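Side-chain contact in putative regulator of transfer genes ArtA (Staphylococcus aureus subsp. aureus USA300, PDB 3GXQ), which binds DNA through a ribbon-helix-helix fold and acts as a master regulator of plasmid transmission genes: residues I27-E32 with R43-K48. Sequence-based numbering, arbitrary orientation.
Sequences IKYAQE and REILKK. With nucleotides of chain D.
Tyr29 sets CG opposite its backbone N (chi1 -180°), which sends the ring out from helix 20-33 toward helix 38-53, where Glu44, Ile45 and Lys48, one turn's worth of side chains, receive it. Glu44 leaves its helix with CG beside the backbone N and runs out extended, which carries its carboxylate to the rim of the ring. There OE1 lies near the ring plane, 3.0 Å from Tyr29 CE2, and also accepts a weak hydrogen bond from the phenol, Tyr29 OH to Glu44 OE1 being 3.3 Å. Ring and carboxylate planes stand 82° apart, so a single oxygen does the touching. Asp34 of the same chain brings a second carboxylate close to OE1, a crowding of like charge that may raise the proton affinity of the pair and be eased by the phenol's hydrogen. Ile45 CG1 lies over one face of the ring, 4.2 Å above the plane and offset toward the rim, while Ile45 CD1 is 4.0 Å from Tyr29 CD2. At the far end of the ring, Lys48 contributes its aliphatic part, CE coming within 3.9 Å of Tyr29 OH.

The two helices are those of the ribbon-helix-helix fold, a dimeric DNA-binding motif, and the axes of segments 27-32 and 43-48 pass 11.2 Å apart at 112°. At that separation the long tyrosine bridges the gap between them. The second subunit joins the packing, its Ile53 against Tyr29 and its Leu46 against Ile45.

On another side of helix 38-53, Arg43 turns to the DNA. Its chain bends at chi3, and NH1 donates a long hydrogen bond to OP1 of DA3 of chain D (3.3 Å), although the placing of NH2 against this phosphate is doubtful; NE is held by the carbonyl oxygen of Leu17 of the second subunit, tying the phosphate contact to the dimer interface.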
loop_
_atom_site.group_PDB
_atom_site.type_symbol
_atom_site.label_atom_id
_atom_site.label_comp_id
_atom_site.label_asym_id
_atom_site.label_seq_id
_atom_site.Cartn_x
_atom_site.Cartn_y
_atom_site.Cartn_z
ATOM N N ILE B 27 2.744 -8.158 -7.107
ATOM C CA ILE B 27 3.485 -9.409 -7.059
ATOM C C ILE B 27 4.544 -9.475 -8.174
ATOM O O ILE B 27 5.681 -9.904 -7.933
ATOM C CB ILE B 27 2.542 -10.612 -7.159
ATOM C CG1 ILE B 27 1.789 -10.787 -5.831
ATOM C CG2 ILE B 27 3.328 -11.855 -7.530
ATOM C CD1 ILE B 27 0.707 -11.867 -5.883
ATOM N N LYS B 28 4.192 -9.048 -9.383
ATOM C CA LYS B 28 5.162 -9.073 -10.463
ATOM C C LYS B 28 6.331 -8.164 -10.090
ATOM O O LYS B 28 7.471 -8.490 -10.380
ATOM C CB LYS B 28 4.527 -8.612 -11.776
ATOM C CG LYS B 28 5.485 -8.591 -12.965
ATOM C CD LYS B 28 4.732 -8.363 -14.269
ATOM C CE LYS B 28 3.757 -9.506 -14.560
ATOM N NZ LYS B 28 4.438 -10.784 -14.945
ATOM N N TYR B 29 6.054 -7.035 -9.436
ATOM C CA TYR B 29 7.114 -6.105 -9.016
ATOM C C TYR B 29 7.970 -6.743 -7.915
ATOM O O TYR B 29 9.185 -6.567 -7.876
ATOM C CB TYR B 29 6.511 -4.794 -8.486
ATOM C CG TYR B 29 7.540 -3.763 -8.027
ATOM C CD1 TYR B 29 8.041 -2.805 -8.906
ATOM C CD2 TYR B 29 8.031 -3.766 -6.724
ATOM C CE1 TYR B 29 9.007 -1.878 -8.497
ATOM C CE2 TYR B 29 9.000 -2.846 -6.304
ATOM C CZ TYR B 29 9.484 -1.905 -7.196
ATOM O OH TYR B 29 10.455 -1.002 -6.787
ATOM N N ALA B 30 7.325 -7.477 -7.016
ATOM C CA ALA B 30 8.025 -8.140 -5.924
ATOM C C ALA B 30 8.968 -9.197 -6.501
ATOM O O ALA B 30 10.093 -9.384 -6.032
ATOM C CB ALA B 30 7.015 -8.781 -4.972
ATOM N N GLN B 31 8.504 -9.883 -7.535
ATOM C CA GLN B 31 9.312 -10.899 -8.188
ATOM C C GLN B 31 10.550 -10.281 -8.846
ATOM O O GLN B 31 11.668 -10.761 -8.652
ATOM C CB GLN B 31 8.470 -11.635 -9.235
ATOM C CG GLN B 31 7.408 -12.538 -8.644
ATOM C CD GLN B 31 6.456 -13.064 -9.691
ATOM O OE1 GLN B 31 6.567 -12.720 -10.872
ATOM N NE2 GLN B 31 5.504 -13.900 -9.267
ATOM N N GLU B 32 10.350 -9.201 -9.595
ATOM C CA GLU B 32 11.435 -8.522 -10.296
ATOM C C GLU B 32 12.404 -7.775 -9.378
ATOM O O GLU B 32 13.606 -7.696 -9.667
ATOM C CB GLU B 32 10.844 -7.531 -11.305
ATOM C CG GLU B 32 9.922 -8.171 -12.340
ATOM C CD GLU B 32 9.016 -7.158 -13.025
ATOM O OE1 GLU B 32 8.165 -7.572 -13.842
ATOM O OE2 GLU B 32 9.151 -5.947 -12.745
ATOM N N ARG B 43 5.624 -1.597 0.196
ATOM C CA ARG B 43 6.186 -0.426 0.877
ATOM C C ARG B 43 6.849 0.523 -0.119
ATOM O O ARG B 43 6.608 1.730 -0.082
ATOM C CB ARG B 43 7.243 -0.844 1.904
ATOM C CG ARG B 43 6.716 -1.178 3.281
ATOM C CD ARG B 43 7.811 -1.801 4.137
ATOM N NE ARG B 43 7.265 -2.998 4.747
ATOM C CZ ARG B 43 7.850 -4.183 4.768
ATOM N NH1 ARG B 43 9.047 -4.367 4.223
ATOM N NH2 ARG B 43 7.190 -5.194 5.296
ATOM N N GLU B 44 7.695 -0.031 -0.991
ATOM C CA GLU B 44 8.400 0.752 -2.002
ATOM C C GLU B 44 7.400 1.429 -2.939
ATOM O O GLU B 44 7.551 2.593 -3.293
ATOM C CB GLU B 44 9.337 -0.145 -2.821
ATOM C CG GLU B 44 10.233 -1.044 -1.984
ATOM C CD GLU B 44 11.113 -1.962 -2.825
ATOM O OE1 GLU B 44 10.612 -2.511 -3.832
ATOM O OE2 GLU B 44 12.302 -2.144 -2.470
ATOM N N ILE B 45 6.378 0.686 -3.335
ATOM C CA ILE B 45 5.349 1.201 -4.222
ATOM C C ILE B 45 4.551 2.294 -3.530
ATOM O O ILE B 45 4.326 3.365 -4.089
ATOM C CB ILE B 45 4.421 0.067 -4.660
ATOM C CG1 ILE B 45 5.234 -0.938 -5.482
ATOM C CG2 ILE B 45 3.234 0.613 -5.459
ATOM C CD1 ILE B 45 4.492 -2.232 -5.788
ATOM N N LEU B 46 4.129 2.028 -2.303
ATOM C CA LEU B 46 3.374 3.013 -1.556
ATOM C C LEU B 46 4.192 4.293 -1.382
ATOM O O LEU B 46 3.663 5.398 -1.476
ATOM C CB LEU B 46 2.973 2.451 -0.186
ATOM C CG LEU B 46 1.753 1.523 -0.159
ATOM C CD1 LEU B 46 1.630 0.852 1.197
ATOM C CD2 LEU B 46 0.496 2.324 -0.462
ATOM N N LYS B 47 5.487 4.139 -1.138
ATOM C CA LYS B 47 6.350 5.290 -0.935
ATOM C C LYS B 47 6.448 6.154 -2.192
ATOM O O LYS B 47 6.459 7.380 -2.108
ATOM C CB LYS B 47 7.746 4.836 -0.495
ATOM C CG LYS B 47 8.708 5.987 -0.278
ATOM C CD LYS B 47 8.106 7.015 0.678
ATOM C CE LYS B 47 8.949 8.276 0.758
ATOM N NZ LYS B 47 8.376 9.238 1.747
ATOM N N LYS B 48 6.523 5.520 -3.356
ATOM C CA LYS B 48 6.597 6.274 -4.591
ATOM C C LYS B 48 5.282 7.013 -4.771
ATOM O O LYS B 48 5.263 8.169 -5.200
ATOM C CB LYS B 48 6.837 5.341 -5.774
ATOM C CG LYS B 48 8.173 4.627 -5.728
ATOM C CD LYS B 48 8.259 3.552 -6.812
ATOM C CE LYS B 48 9.592 2.810 -6.783
ATOM N NZ LYS B 48 10.751 3.707 -7.061
ATOM P P DA D 3 8.334 -7.930 6.112
ATOM O OP1 DA D 3 9.193 -7.545 4.972
ATOM O OP2 DA D 3 7.286 -7.012 6.588
ATOM O "O5'" DA D 3 7.613 -9.316 5.821
ATOM C "C5'" DA D 3 8.383 -10.489 5.623
ATOM C "C4'" DA D 3 7.534 -11.593 5.042
ATOM O "O4'" DA D 3 6.845 -12.288 6.113
ATOM C "C3'" DA D 3 6.426 -11.055 4.132
ATOM O "O3'" DA D 3 6.154 -11.997 3.090
ATOM C "C2'" DA D 3 5.262 -10.865 5.096
ATOM C "C1'" DA D 3 5.448 -12.049 6.033
ATOM N N9 DA D 3 4.909 -11.943 7.391
ATOM C C8 DA D 3 4.738 -10.821 8.158
ATOM N N7 DA D 3 4.204 -11.060 9.334
ATOM C C5 DA D 3 4.015 -12.433 9.345
ATOM C C6 DA D 3 3.486 -13.317 10.318
ATOM N N6 DA D 3 3.024 -12.927 11.514
ATOM N N1 DA D 3 3.445 -14.632 10.011
ATOM C C2 DA D 3 3.902 -15.026 8.815
ATOM N N3 DA D 3 4.420 -14.297 7.826
ATOM C C4 DA D 3 4.448 -12.992 8.157
#